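Local atomic coordinates of poly(ADP-ribose) glycohydrolase (PDB entry 3SIG), a protein that catalyses the hydrolysis of poly(ADP-ribose), releasing ADP-ribose, which sits bound in the cleft of its macrodomain-type fold. Residues H109-E112 against E113-R117; T70-T73 against T74-A78; G120-A123 against S124-V128; V257-A261 against P262-R266; A8-T11 against V12-E16. All coordinates share one frame; numbering follows the deposited sequence.

Contact 1: residues H109-E112 against E113-R117. With AR6 ([(2R,3S,4R,5R)-5-(6-aminopurin-9-yl)-3,4-dihydroxy-oxolan-2-yl]methyl [hydroxy-[[(2R,3S,4R,5S)-3,4,5-trihydroxyoxolan-2-yl]methoxy]phosphoryl] hydrogen phosphate), chain B.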
# COMPACT_ATOMS: atom_id res chain seq x y z
N HIS A 109 7.98 -11.71 5.27
CA HIS A 109 8.72 -10.68 4.56
C HIS A 109 8.12 -10.41 3.19
O HIS A 109 8.36 -11.14 2.23
CB HIS A 109 10.15 -11.16 4.38
CG HIS A 109 11.08 -10.14 3.79
ND1 HIS A 109 10.97 -8.79 4.02
CD2 HIS A 109 12.19 -10.30 3.02
CE1 HIS A 109 11.95 -8.15 3.40
NE2 HIS A 109 12.71 -9.05 2.79
N ALA A 110 7.32 -9.36 3.11
CA ALA A 110 6.75 -8.83 1.88
C ALA A 110 6.39 -7.37 2.16
O ALA A 110 6.68 -6.85 3.24
CB ALA A 110 5.54 -9.66 1.44
N GLN A 111 5.81 -6.70 1.18
CA GLN A 111 5.63 -5.25 1.29
C GLN A 111 4.71 -4.85 2.43
O GLN A 111 5.02 -3.95 3.22
CB GLN A 111 5.17 -4.65 -0.04
CG GLN A 111 5.13 -3.14 -0.09
CD GLN A 111 3.72 -2.59 -0.13
OE1 GLN A 111 2.75 -3.24 0.28
NE2 GLN A 111 3.60 -1.37 -0.61
N GLU A 112 3.55 -5.48 2.54
CA GLU A 112 2.61 -5.11 3.58
C GLU A 112 3.22 -5.29 4.95
O GLU A 112 3.04 -4.47 5.84
CB GLU A 112 1.31 -5.92 3.48
CG GLU A 112 0.36 -5.58 4.67
CD GLU A 112 -1.04 -6.12 4.55
OE1 GLU A 112 -1.22 -7.21 3.95
OE2 GLU A 112 -1.97 -5.47 5.12
N GLU A 113 3.91 -6.39 5.17
CA GLU A 113 4.53 -6.65 6.47
C GLU A 113 5.52 -5.55 6.83
O GLU A 113 5.62 -5.15 7.99
CB GLU A 113 5.19 -8.02 6.50
CG GLU A 113 4.19 -9.19 6.48
CD GLU A 113 3.71 -9.63 5.11
OE1 GLU A 113 4.04 -8.99 4.09
OE2 GLU A 113 2.97 -10.63 5.06
N GLY A 114 6.29 -5.10 5.85
CA GLY A 114 7.20 -3.99 6.11
C GLY A 114 6.45 -2.73 6.51
O GLY A 114 6.86 -2.00 7.42
N LEU A 115 5.34 -2.46 5.85
CA LEU A 115 4.55 -1.29 6.24
C LEU A 115 4.05 -1.45 7.68
O LEU A 115 4.12 -0.51 8.49
CB LEU A 115 3.34 -1.11 5.32
CG LEU A 115 3.67 -0.93 3.83
CD1 LEU A 115 2.41 -0.77 3.02
CD2 LEU A 115 4.66 0.23 3.57
N ALA A 116 3.56 -2.64 8.02
CA ALA A 116 3.03 -2.88 9.35
C ALA A 116 4.11 -2.85 10.44
O ALA A 116 3.84 -2.45 11.56
CB ALA A 116 2.27 -4.23 9.36
N ARG A 117 5.33 -3.23 10.11
CA ARG A 117 6.39 -3.18 11.09
C ARG A 117 6.84 -1.76 11.33
O ARG A 117 7.49 -1.47 12.34
CB ARG A 117 7.62 -3.96 10.59
CG ARG A 117 7.51 -5.48 10.70
CD ARG A 117 8.86 -6.23 10.61
NE ARG A 117 9.62 -5.81 9.45
CZ ARG A 117 9.44 -6.25 8.22
NH1 ARG A 117 8.56 -7.20 7.95
NH2 ARG A 117 10.14 -5.71 7.24
N1 AR6 B . 8.67 -1.61 -1.55
C2 AR6 B . 8.47 -1.61 -2.86
N3 AR6 B . 8.36 -2.72 -3.65
C4 AR6 B . 8.43 -3.88 -2.97
C5 AR6 B . 8.64 -3.94 -1.54
C6 AR6 B . 8.74 -2.74 -0.89
N6 AR6 B . 8.96 -2.72 0.49
N7 AR6 B . 8.64 -5.34 -1.20
C8 AR6 B . 8.50 -5.99 -2.30
N9 AR6 B . 8.37 -5.21 -3.41
PA AR6 B . 4.42 -8.24 -2.55
PB AR6 B . 1.70 -8.92 -3.55
C1' AR6 B . 8.17 -5.52 -4.82
O1A AR6 B . 4.86 -9.61 -2.90
O1B AR6 B . 0.56 -7.95 -3.79
C1D AR6 B . 1.90 -10.04 1.69
O1D AR6 B . 2.14 -11.13 2.53
C2' AR6 B . 8.69 -6.88 -5.23
O2' AR6 B . 9.18 -6.83 -6.54
O2A AR6 B . 4.62 -7.76 -1.14
O2B AR6 B . 2.19 -9.73 -4.70
C2D AR6 B . 0.51 -9.59 1.93
O2D AR6 B . 0.11 -9.43 3.25
C3' AR6 B . 7.46 -7.71 -5.18
O3' AR6 B . 7.50 -8.78 -6.07
O3A AR6 B . 2.90 -8.04 -2.99
C3D AR6 B . -0.30 -10.32 0.94
O3D AR6 B . -0.65 -11.51 1.60
C4' AR6 B . 6.34 -6.77 -5.51
O4' AR6 B . 6.81 -5.48 -5.19
C4D AR6 B . 0.66 -10.53 -0.17
O4D AR6 B . 1.98 -10.47 0.35
C5' AR6 B . 5.01 -7.05 -4.83
O5' AR6 B . 5.18 -7.11 -3.42
C5D AR6 B . 0.50 -9.53 -1.32
O5D AR6 B . 1.36 -9.93 -2.37
O HOH W 1 8.87 -7.24 5.05

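Contact 2: residues T70-T73 against T74-A78. With AR6 ([(2R,3S,4R,5R)-5-(6-aminopurin-9-yl)-3,4-dihydroxy-oxolan-2-yl]methyl [hydroxy-[[(2R,3S,4R,5S)-3,4,5-trihydroxyoxolan-2-yl]methoxy]phosphoryl] hydrogen phosphate), chain B.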
# COMPACT_ATOMS: atom_id res chain seq x y z
N THR A 70 11.47 4.00 -9.65
CA THR A 70 12.68 3.94 -8.84
C THR A 70 12.80 2.57 -8.22
O THR A 70 11.83 1.79 -8.25
CB THR A 70 12.71 4.99 -7.73
OG1 THR A 70 11.76 4.61 -6.71
CG2 THR A 70 12.37 6.36 -8.25
N GLU A 71 13.98 2.29 -7.66
CA GLU A 71 14.19 1.04 -6.91
C GLU A 71 13.98 1.22 -5.41
O GLU A 71 14.38 0.36 -4.61
CB GLU A 71 15.58 0.44 -7.18
CG GLU A 71 15.68 -0.15 -8.61
CD GLU A 71 16.88 -1.09 -8.82
OE1 GLU A 71 16.73 -2.35 -8.75
OE2 GLU A 71 17.96 -0.53 -9.09
N GLU A 72 13.34 2.32 -5.04
CA GLU A 72 13.01 2.58 -3.66
C GLU A 72 11.99 1.61 -3.14
O GLU A 72 11.13 1.12 -3.86
CB GLU A 72 12.41 3.99 -3.51
CG GLU A 72 13.39 5.11 -3.78
CD GLU A 72 12.72 6.44 -3.94
OE1 GLU A 72 11.87 6.57 -4.84
OE2 GLU A 72 13.04 7.35 -3.16
N THR A 73 12.04 1.37 -1.84
CA THR A 73 10.91 0.78 -1.16
C THR A 73 9.76 1.79 -1.16
O THR A 73 9.93 3.00 -1.34
CB THR A 73 11.22 0.47 0.31
OG1 THR A 73 11.54 1.70 0.96
CG2 THR A 73 12.39 -0.48 0.44
N THR A 74 8.55 1.28 -0.93
CA THR A 74 7.38 2.13 -0.76
C THR A 74 7.65 3.23 0.24
O THR A 74 7.38 4.42 -0.00
CB THR A 74 6.17 1.31 -0.32
OG1 THR A 74 6.03 0.17 -1.18
CG2 THR A 74 4.89 2.14 -0.31
N LEU A 75 8.14 2.86 1.40
CA LEU A 75 8.36 3.85 2.45
C LEU A 75 9.45 4.84 2.13
O LEU A 75 9.33 6.02 2.47
CB LEU A 75 8.63 3.17 3.77
CG LEU A 75 7.37 2.52 4.35
CD1 LEU A 75 7.72 1.84 5.63
CD2 LEU A 75 6.19 3.47 4.55
N ALA A 76 10.51 4.41 1.46
CA ALA A 76 11.59 5.33 1.14
C ALA A 76 11.08 6.39 0.17
O ALA A 76 11.35 7.58 0.30
CB ALA A 76 12.80 4.60 0.57
N ALA A 77 10.32 5.96 -0.82
CA ALA A 77 9.75 6.91 -1.77
C ALA A 77 8.82 7.87 -1.04
O ALA A 77 8.84 9.09 -1.28
CB ALA A 77 9.01 6.19 -2.91
N ALA A 78 7.96 7.36 -0.19
CA ALA A 78 7.04 8.21 0.57
C ALA A 78 7.79 9.22 1.43
O ALA A 78 7.42 10.40 1.48
CB ALA A 78 6.15 7.38 1.42
N1 AR6 B . 8.67 -1.61 -1.55
C2 AR6 B . 8.47 -1.61 -2.86
N3 AR6 B . 8.36 -2.72 -3.65
C4 AR6 B . 8.43 -3.88 -2.97
C5 AR6 B . 8.64 -3.94 -1.54
C6 AR6 B . 8.74 -2.74 -0.89
N6 AR6 B . 8.96 -2.72 0.49
N7 AR6 B . 8.64 -5.34 -1.20
C8 AR6 B . 8.50 -5.99 -2.30
N9 AR6 B . 8.37 -5.21 -3.41
PA AR6 B . 4.42 -8.24 -2.55
PB AR6 B . 1.70 -8.92 -3.55
C1' AR6 B . 8.17 -5.52 -4.82
O1A AR6 B . 4.86 -9.61 -2.90
O1B AR6 B . 0.56 -7.95 -3.79
C1D AR6 B . 1.90 -10.04 1.69
O1D AR6 B . 2.14 -11.13 2.53
C2' AR6 B . 8.69 -6.88 -5.23
O2' AR6 B . 9.18 -6.83 -6.54
O2A AR6 B . 4.62 -7.76 -1.14
O2B AR6 B . 2.19 -9.73 -4.70
C2D AR6 B . 0.51 -9.59 1.93
O2D AR6 B . 0.11 -9.43 3.25
C3' AR6 B . 7.46 -7.71 -5.18
O3' AR6 B . 7.50 -8.78 -6.07
O3A AR6 B . 2.90 -8.04 -2.99
C3D AR6 B . -0.30 -10.32 0.94
O3D AR6 B . -0.65 -11.51 1.60
C4' AR6 B . 6.34 -6.77 -5.51
O4' AR6 B . 6.81 -5.48 -5.19
C4D AR6 B . 0.66 -10.53 -0.17
O4D AR6 B . 1.98 -10.47 0.35
C5' AR6 B . 5.01 -7.05 -4.83
O5' AR6 B . 5.18 -7.11 -3.42
C5D AR6 B . 0.50 -9.53 -1.32
O5D AR6 B . 1.36 -9.93 -2.37

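Contact 3: residues G120-A123 against S124-V128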
# COMPACT_ATOMS: atom_id res chain seq x y z
N GLY A 120 1.97 3.03 11.94
CA GLY A 120 0.72 2.72 12.60
C GLY A 120 -0.33 2.00 11.77
O GLY A 120 -1.47 1.88 12.21
N LEU A 121 0.08 1.47 10.63
CA LEU A 121 -0.90 0.90 9.72
C LEU A 121 -1.72 -0.21 10.36
O LEU A 121 -2.92 -0.29 10.13
CB LEU A 121 -0.21 0.38 8.47
CG LEU A 121 -1.13 -0.25 7.42
CD1 LEU A 121 -2.21 0.71 6.92
CD2 LEU A 121 -0.26 -0.78 6.28
N TYR A 122 -1.10 -1.11 11.12
CA TYR A 122 -1.86 -2.21 11.74
C TYR A 122 -2.96 -1.71 12.65
O TYR A 122 -4.00 -2.33 12.74
CB TYR A 122 -0.89 -3.08 12.54
CG TYR A 122 -1.43 -4.19 13.42
CD1 TYR A 122 -2.11 -5.27 12.90
CD2 TYR A 122 -1.17 -4.18 14.79
CE1 TYR A 122 -2.50 -6.31 13.74
CE2 TYR A 122 -1.56 -5.20 15.59
CZ TYR A 122 -2.22 -6.23 15.06
OH TYR A 122 -2.60 -7.26 15.91
N ALA A 123 -2.71 -0.62 13.38
CA ALA A 123 -3.73 -0.10 14.27
C ALA A 123 -4.96 0.31 13.46
O ALA A 123 -6.07 0.17 13.93
CB ALA A 123 -3.22 1.07 15.07
N SER A 124 -4.75 0.86 12.26
CA SER A 124 -5.84 1.21 11.37
C SER A 124 -6.55 -0.01 10.81
O SER A 124 -7.77 -0.15 10.91
CB SER A 124 -5.28 2.10 10.25
OG SER A 124 -6.26 2.31 9.23
N LEU A 125 -5.79 -0.91 10.19
CA LEU A 125 -6.38 -2.07 9.51
C LEU A 125 -7.08 -3.01 10.48
O LEU A 125 -8.15 -3.57 10.16
CB LEU A 125 -5.35 -2.82 8.70
CG LEU A 125 -4.60 -2.00 7.68
CD1 LEU A 125 -3.62 -2.90 6.88
CD2 LEU A 125 -5.59 -1.29 6.76
N ARG A 126 -6.54 -3.18 11.68
CA ARG A 126 -7.12 -4.12 12.62
C ARG A 126 -8.49 -3.63 13.08
O ARG A 126 -9.28 -4.45 13.57
CB ARG A 126 -6.20 -4.37 13.82
CG ARG A 126 -6.32 -3.27 14.86
CD ARG A 126 -5.07 -2.65 15.33
NE ARG A 126 -4.41 -3.39 16.37
CZ ARG A 126 -3.91 -2.87 17.49
NH1 ARG A 126 -4.01 -1.57 17.79
NH2 ARG A 126 -3.30 -3.66 18.34
N ALA A 127 -8.77 -2.34 12.90
CA ALA A 127 -10.04 -1.75 13.27
C ALA A 127 -11.13 -1.90 12.20
O ALA A 127 -12.25 -1.38 12.36
CB ALA A 127 -9.85 -0.29 13.60
N VAL A 128 -10.83 -2.59 11.10
CA VAL A 128 -11.80 -2.81 10.06
C VAL A 128 -12.08 -4.29 9.83
O VAL A 128 -11.83 -4.83 8.75
CB VAL A 128 -11.39 -2.13 8.74
CG1 VAL A 128 -12.57 -2.06 7.79
CG2 VAL A 128 -10.79 -0.72 9.01
O HOH W 2 -4.89 -6.03 18.13
O HOH W 3 -6.75 -0.18 16.57

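Contact 4: residues V257-A261 against P262-R266. With AR6 ([(2R,3S,4R,5R)-5-(6-aminopurin-9-yl)-3,4-dihydroxy-oxolan-2-yl]methyl [hydroxy-[[(2R,3S,4R,5S)-3,4,5-trihydroxyoxolan-2-yl]methoxy]phosphoryl] hydrogen phosphate), chain B.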
# COMPACT_ATOMS: atom_id res chain seq x y z
N VAL A 257 9.74 0.34 -6.84
CA VAL A 257 9.75 -1.09 -7.02
C VAL A 257 11.09 -1.63 -6.50
O VAL A 257 12.11 -1.53 -7.18
CB VAL A 257 9.55 -1.49 -8.46
CG1 VAL A 257 9.39 -3.02 -8.51
CG2 VAL A 257 8.31 -0.79 -9.06
N TRP A 258 11.08 -2.20 -5.29
CA TRP A 258 12.22 -2.77 -4.61
C TRP A 258 12.12 -4.28 -4.74
O TRP A 258 11.31 -4.92 -4.05
CB TRP A 258 12.20 -2.36 -3.14
CG TRP A 258 13.35 -2.92 -2.37
CD1 TRP A 258 14.66 -2.72 -2.64
CD2 TRP A 258 13.31 -3.85 -1.29
NE1 TRP A 258 15.46 -3.43 -1.77
CE2 TRP A 258 14.64 -4.14 -0.92
CE3 TRP A 258 12.28 -4.44 -0.57
CZ2 TRP A 258 14.97 -4.98 0.14
CZ3 TRP A 258 12.60 -5.29 0.49
CH2 TRP A 258 13.94 -5.56 0.83
N ASP A 259 12.93 -4.83 -5.65
CA ASP A 259 12.83 -6.22 -6.04
C ASP A 259 14.20 -6.85 -5.85
O ASP A 259 15.12 -6.62 -6.65
CB ASP A 259 12.40 -6.34 -7.50
CG ASP A 259 12.15 -7.77 -7.93
OD1 ASP A 259 12.39 -8.70 -7.12
OD2 ASP A 259 11.68 -7.94 -9.08
N THR A 260 14.35 -7.67 -4.82
CA THR A 260 15.64 -8.26 -4.51
C THR A 260 15.94 -9.53 -5.29
O THR A 260 17.03 -10.09 -5.15
CB THR A 260 15.78 -8.58 -3.02
OG1 THR A 260 14.71 -9.46 -2.62
CG2 THR A 260 15.71 -7.29 -2.20
N ALA A 261 14.99 -10.01 -6.07
CA ALA A 261 15.26 -11.19 -6.89
C ALA A 261 16.27 -10.86 -8.00
O ALA A 261 16.32 -9.73 -8.50
CB ALA A 261 13.96 -11.71 -7.49
N PRO A 262 17.02 -11.86 -8.44
CA PRO A 262 18.01 -11.62 -9.49
C PRO A 262 17.36 -11.01 -10.72
O PRO A 262 16.31 -11.45 -11.15
CB PRO A 262 18.51 -13.02 -9.82
CG PRO A 262 18.35 -13.75 -8.52
CD PRO A 262 17.06 -13.24 -7.95
N GLY A 263 17.98 -9.97 -11.25
CA GLY A 263 17.43 -9.28 -12.40
C GLY A 263 16.34 -8.25 -12.08
O GLY A 263 15.90 -7.52 -12.97
N ALA A 264 15.89 -8.20 -10.83
CA ALA A 264 14.82 -7.28 -10.41
C ALA A 264 13.70 -7.17 -11.45
O ALA A 264 13.37 -6.07 -11.91
CB ALA A 264 15.39 -5.89 -10.08
N PRO A 265 13.08 -8.30 -11.84
CA PRO A 265 12.17 -8.33 -12.98
C PRO A 265 10.93 -7.43 -12.81
O PRO A 265 10.38 -6.89 -13.77
CB PRO A 265 11.77 -9.81 -13.08
CG PRO A 265 12.09 -10.36 -11.76
CD PRO A 265 13.29 -9.64 -11.27
N ARG A 266 10.46 -7.26 -11.58
CA ARG A 266 9.31 -6.39 -11.37
C ARG A 266 9.70 -4.96 -11.69
O ARG A 266 8.90 -4.20 -12.28
CB ARG A 266 8.77 -6.50 -9.93
CG ARG A 266 7.71 -7.60 -9.71
CD ARG A 266 8.17 -9.01 -9.88
NE ARG A 266 9.28 -9.43 -9.02
CZ ARG A 266 9.31 -10.54 -8.29
NH1 ARG A 266 8.25 -11.32 -8.19
NH2 ARG A 266 10.41 -10.85 -7.62
N1 AR6 B . 8.67 -1.61 -1.55
C2 AR6 B . 8.47 -1.61 -2.86
N3 AR6 B . 8.36 -2.72 -3.65
C4 AR6 B . 8.43 -3.88 -2.97
C5 AR6 B . 8.64 -3.94 -1.54
C6 AR6 B . 8.74 -2.74 -0.89
N6 AR6 B . 8.96 -2.72 0.49
N7 AR6 B . 8.64 -5.34 -1.20
C8 AR6 B . 8.50 -5.99 -2.30
N9 AR6 B . 8.37 -5.21 -3.41
PA AR6 B . 4.42 -8.24 -2.55
PB AR6 B . 1.70 -8.92 -3.55
C1' AR6 B . 8.17 -5.52 -4.82
O1A AR6 B . 4.86 -9.61 -2.90
O1B AR6 B . 0.56 -7.95 -3.79
C1D AR6 B . 1.90 -10.04 1.69
O1D AR6 B . 2.14 -11.13 2.53
C2' AR6 B . 8.69 -6.88 -5.23
O2' AR6 B . 9.18 -6.83 -6.54
O2A AR6 B . 4.62 -7.76 -1.14
O2B AR6 B . 2.19 -9.73 -4.70
C2D AR6 B . 0.51 -9.59 1.93
O2D AR6 B . 0.11 -9.43 3.25
C3' AR6 B . 7.46 -7.71 -5.18
O3' AR6 B . 7.50 -8.78 -6.07
O3A AR6 B . 2.90 -8.04 -2.99
C3D AR6 B . -0.30 -10.32 0.94
O3D AR6 B . -0.65 -11.51 1.60
C4' AR6 B . 6.34 -6.77 -5.51
O4' AR6 B . 6.81 -5.48 -5.19
C4D AR6 B . 0.66 -10.53 -0.17
O4D AR6 B . 1.98 -10.47 0.35
C5' AR6 B . 5.01 -7.05 -4.83
O5' AR6 B . 5.18 -7.11 -3.42
C5D AR6 B . 0.50 -9.53 -1.32
O5D AR6 B . 1.36 -9.93 -2.37

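Contact 5: residues A8-T11 against V12-E16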
# COMPACT_ATOMS: atom_id res chain seq x y z
N ALA A 8 8.29 -6.58 14.74
CA ALA A 8 6.83 -6.53 14.75
C ALA A 8 6.25 -6.45 16.14
O ALA A 8 5.35 -5.64 16.39
CB ALA A 8 6.27 -7.71 14.03
N ALA A 9 6.74 -7.26 17.07
CA ALA A 9 6.24 -7.22 18.42
C ALA A 9 6.54 -5.87 19.07
O ALA A 9 5.74 -5.35 19.85
CB ALA A 9 6.84 -8.38 19.24
N GLU A 10 7.73 -5.34 18.81
CA GLU A 10 8.09 -4.03 19.37
C GLU A 10 7.13 -2.94 18.84
O GLU A 10 6.68 -2.08 19.59
CB GLU A 10 9.51 -3.66 19.02
CG GLU A 10 9.97 -2.36 19.68
CD GLU A 10 11.38 -1.96 19.31
OE1 GLU A 10 11.64 -1.64 18.15
OE2 GLU A 10 12.23 -1.96 20.21
N THR A 11 6.80 -3.03 17.56
CA THR A 11 5.87 -2.06 16.98
C THR A 11 4.50 -2.17 17.64
O THR A 11 3.90 -1.16 17.99
CB THR A 11 5.80 -2.25 15.49
OG1 THR A 11 7.05 -1.84 14.94
CG2 THR A 11 4.67 -1.39 14.86
N VAL A 12 4.00 -3.38 17.84
CA VAL A 12 2.75 -3.51 18.57
C VAL A 12 2.82 -2.92 19.98
O VAL A 12 1.87 -2.27 20.39
CB VAL A 12 2.32 -4.97 18.61
CG1 VAL A 12 1.20 -5.17 19.67
CG2 VAL A 12 1.87 -5.40 17.23
N GLU A 13 3.93 -3.11 20.69
CA GLU A 13 4.13 -2.49 22.01
C GLU A 13 4.09 -0.96 21.91
O GLU A 13 3.45 -0.28 22.72
CB GLU A 13 5.47 -2.92 22.66
CG GLU A 13 5.76 -2.20 23.99
CD GLU A 13 7.08 -2.60 24.67
OE1 GLU A 13 7.73 -3.57 24.23
OE2 GLU A 13 7.47 -1.94 25.67
N ILE A 14 4.76 -0.44 20.91
CA ILE A 14 4.82 1.00 20.67
C ILE A 14 3.43 1.55 20.44
O ILE A 14 3.05 2.60 20.98
CB ILE A 14 5.78 1.33 19.50
CG1 ILE A 14 7.22 1.18 19.96
CG2 ILE A 14 5.53 2.74 18.96
CD1 ILE A 14 8.18 1.13 18.83
N LEU A 15 2.64 0.83 19.64
CA LEU A 15 1.28 1.29 19.33
C LEU A 15 0.40 1.23 20.58
O LEU A 15 -0.49 2.07 20.72
CB LEU A 15 0.66 0.53 18.16
CG LEU A 15 1.43 0.62 16.85
CD1 LEU A 15 0.85 -0.33 15.81
CD2 LEU A 15 1.41 2.02 16.29
N GLU A 16 0.66 0.30 21.51
CA GLU A 16 -0.09 0.28 22.77
C GLU A 16 0.36 1.40 23.72
O GLU A 16 -0.47 2.04 24.37
CB GLU A 16 0.13 -1.04 23.49
CG GLU A 16 -0.52 -2.22 22.85
CD GLU A 16 -2.04 -2.13 22.89
OE1 GLU A 16 -2.57 -1.78 23.98
OE2 GLU A 16 -2.64 -2.38 21.83

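Contact 1: residues H109-E112 against E113-R117
His109 leads into Ala110, whose O takes the first bond of helix 111-118, from Gly114 N at 3.2 Å. The Gln-Glu-Glu part of the PARG signature sequence sits here. A water lies in plane at the edge of both the His109 imidazole and the Arg117 guanidinium. It is 2.8 Å from His109 ND1, accepts from Arg117 NH1 and donates to Ala110 O. Ala110 is the N-cap, and its CB touches Glu113 OE1 at 3.1 Å. Gln111 N gives its hydrogen to the phosphate oxygen O2A of ADP-ribose at 2.8 Å, nearly straight at 167°. A helix start facing a phosphate probably helps to hold that charge. Gln111 CG rests against adenine C6 at 3.7 Å. The amide beyond is held by Phe94 N and Leu92 O, and Gln111 OE1 touches Leu115 CD1 at 3.7 Å. Glu112 runs out extended, CG anti to the backbone N (chi1 176°), toward the terminal ribose. Hydroxyl O2D donates to Glu112 OE1 at 2.7 Å. Ser96 N also bonds Glu112 OE1, while Gly101 N and Asn93 ND2 bond OE2. Glu113 instead bends at CG (chi2 85°), which brings Glu113 OE2 to 2.7 Å from the ribose hydroxyl O1D, with Gly103 N as a second donor.

Contact 2: residues T70-T73 against T74-A78
Ala77 N bonds to Thr73 O at 3.0 Å and 171°, the first backbone bond of helix 74-84, just after the end of strand 66-70. Thr73 is the N-cap. Its OG1 stands between its own backbone N and carbonyl carbon (chi1 62°), and there it accepts from Ala76 N at 2.9 Å. Asp159 OD1 is the other partner of this hydroxyl. Glu72 lies alongside the first turn, with OE1 3.5 Å from Ala77 CB. Its carboxylate is held at both oxygens. Thr70 OG1 donates to the anti lone pair of Glu72 OE1 at 2.7 Å, and Arg80 makes a salt bridge to OE2. Thr70 OG1 also accepts from Glu72 N at 3.2 Å, closing an ST turn. An alanine in place of Glu72 is likely to leave Arg80 without its counter-charge and the Thr70 hydroxyl without its acceptor. Thr74 turns its backbone N to the ligand, and Thr74 N donates to adenine N1 at 3.0 Å. The Thr74 hydroxyl is bonded to Gln111 NE2, which ties this turn to the neighbouring helix. A capped helix start that reads the adenine edge through a backbone N-H forms the adenine end of this macrodomain-type pocket.

Contact 3: residues G120-A123 against S124-V128
The ring of Tyr122 has Arg126 NE over one face, 3.4 Å above the plane and offset toward the rim. The nearest ring atom is CE2, 3.5 Å from Arg126 NE. Ring and guanidinium planes are 41° apart, a slanted cover and not a flat stack. In turn Tyr122 CD2 lies over one face of the guanidinium. Phe104 packs edge-to-face with the same tyrosine. Arg126 starts with CG between its backbone N and carbonyl carbon (chi1 81°) and bends again further out, which folds the chain back over the helix. Its CD is modelled too close to the backbone there, so the exact course is doubtful. Two waters attend the guanidinium. One is held weakly by both Arg126 NH2 and Tyr122 OH. The other donates to Ala123 O at 2.7 Å and takes a weak bond from Arg126 NH1. A glycine in place of Arg126 would probably uncover that face of Tyr122 and cost each water one of its weak partners.

Leu121 and Leu125 pack together, with Leu121 CG 3.7 Å from Leu125 CD1, and both reach Ser150 of strand 147-157. The bond from Leu125 N to Leu121 O is 2.9 Å and nearly straight (172°). Ser124 OG is bonded to Thr41 OG1 and Ser150 OG, while Ala123 faces Val34 and Val38 of helix 31-39. A type I beta turn spans Leu125 to Val128. The whole is a short helix wedged between strand 147-157 of the mixed sheet and helix 31-39, its leucines toward the strand.

Contact 4: residues V257-A261 against P262-R266
Arg266 lies across Asp259 at about a right angle and grips its carboxylate side-on, one nitrogen to each oxygen. Arg266 NE donates to Asp259 OD2 at 2.8 Å. The oxygen lies in the guanidinium plane, but NE comes to it from above the carboxylate plane. Arg266 NH2 reaches Asp259 OD1 on its syn side at 3.0 Å. The two planes are thus 52° apart, a twisted salt bridge. Bends at chi2 (65°) and chi3 (58°) fold the arginine back to make this possible.

The backbone adds two more bonds. Arg266 N, in the first turn of helix 265-273, meets Asp259 OD2 at 2.9 Å. Ala261 N meets Asp259 OD1 at 3.1 Å, from the face opposite NH2, and so closes an Asx turn. Next comes a type II beta turn, with Ala264 N bonded to Ala261 O at 2.8 Å. Gly263 sits at its third position, where a side chain would jam against the preceding carbonyl.

The ligand lies along this unit. The ribose hydroxyl O3' is over the centre of the guanidinium, 3.4 Å from Arg266 CZ, and O2' touches Asp259 CB. Trp258 brings its edge to the adenine, with CE3 3.8 Å from C5. Val257 CG1 packs on Arg266 C and CB, and Cys222 O takes Arg266 NH1.

Four N-H groups therefore point at one buried carboxylate. Such a setting would probably keep Asp259 ionised, and the two-nitrogen grip probably fixes the rotation of the guanidinium, with one face under O3' of the adenosine ribose.

Contact 5: residues A8-T11 against V12-E16
Thr11 OG1 is gripped by Arg117 O and by Arg157 NH2, with a weak further bond to Ile7 O, while CG2 of the same residue lies against Leu15 CD1 at 4.1 Å. The first torsion sorts these two branches. OG1 is anti to the carbonyl carbon (chi1 -69°), beside the backbone N. CG2 is anti to the backbone N, beside the carbonyl carbon, which carries it to Leu15. Thr11 and Leu15 lie side by side and point the same way, both onto Phe156 of strand 147-157.

The neighbouring pair is Glu10 and Ile14, one step round the helix. Their side chains cross obliquely, with Glu10 CG 4.0 Å from Ile14 CD1. Glu10 is extended beyond CG, and OE1 ends in a salt bridge with Arg157 NH2. Arg157 thereby binds two residues of this helix at once. Both Glu10 and Ile14 also touch Leu163, on the next strand.

Val12 CG2 rests 3.6 Å from Ala8 O, and Val12 and Ala8 both touch Leu105. Glu13 lies on an exposed side, and its carboxylate keeps apart from that of Glu10.

Regular backbone bonds run beneath. The shortest joins Ile14 N to Glu10 O at 2.8 Å, followed by Leu15 N to Thr11 O at 2.9 Å. This is the ordinary i to i+4 ladder of an alpha helix. Here the amphipathic N-terminal helix 2-17 is packed on the antiparallel strands 147-157 and 163-175.

How the contacts relate
All five contacts are local and follow one another along the chain in the order 5, 2, 1, 3, 4. None nests in or crosses another. Contact 5 is a stretch of the N-terminal helix and meets contact 1 at Arg117 and contact 3 at Gly120, Tyr122 and Arg126. Contact 2 closes the turn from strand 66-70 into helix 74-84. Contacts 1 and 3 sit on successive helices, which pack through Leu115 and Leu121. Contact 4 closes the loop between strand 252-256 and the last helix. A backbone hydrogen bond between Thr70 and Val257 joins contacts 2 and 4. Contacts 1, 2 and 4 each line part of the ADP-ribose pocket, while contacts 3 and 5 do not touch the ligand.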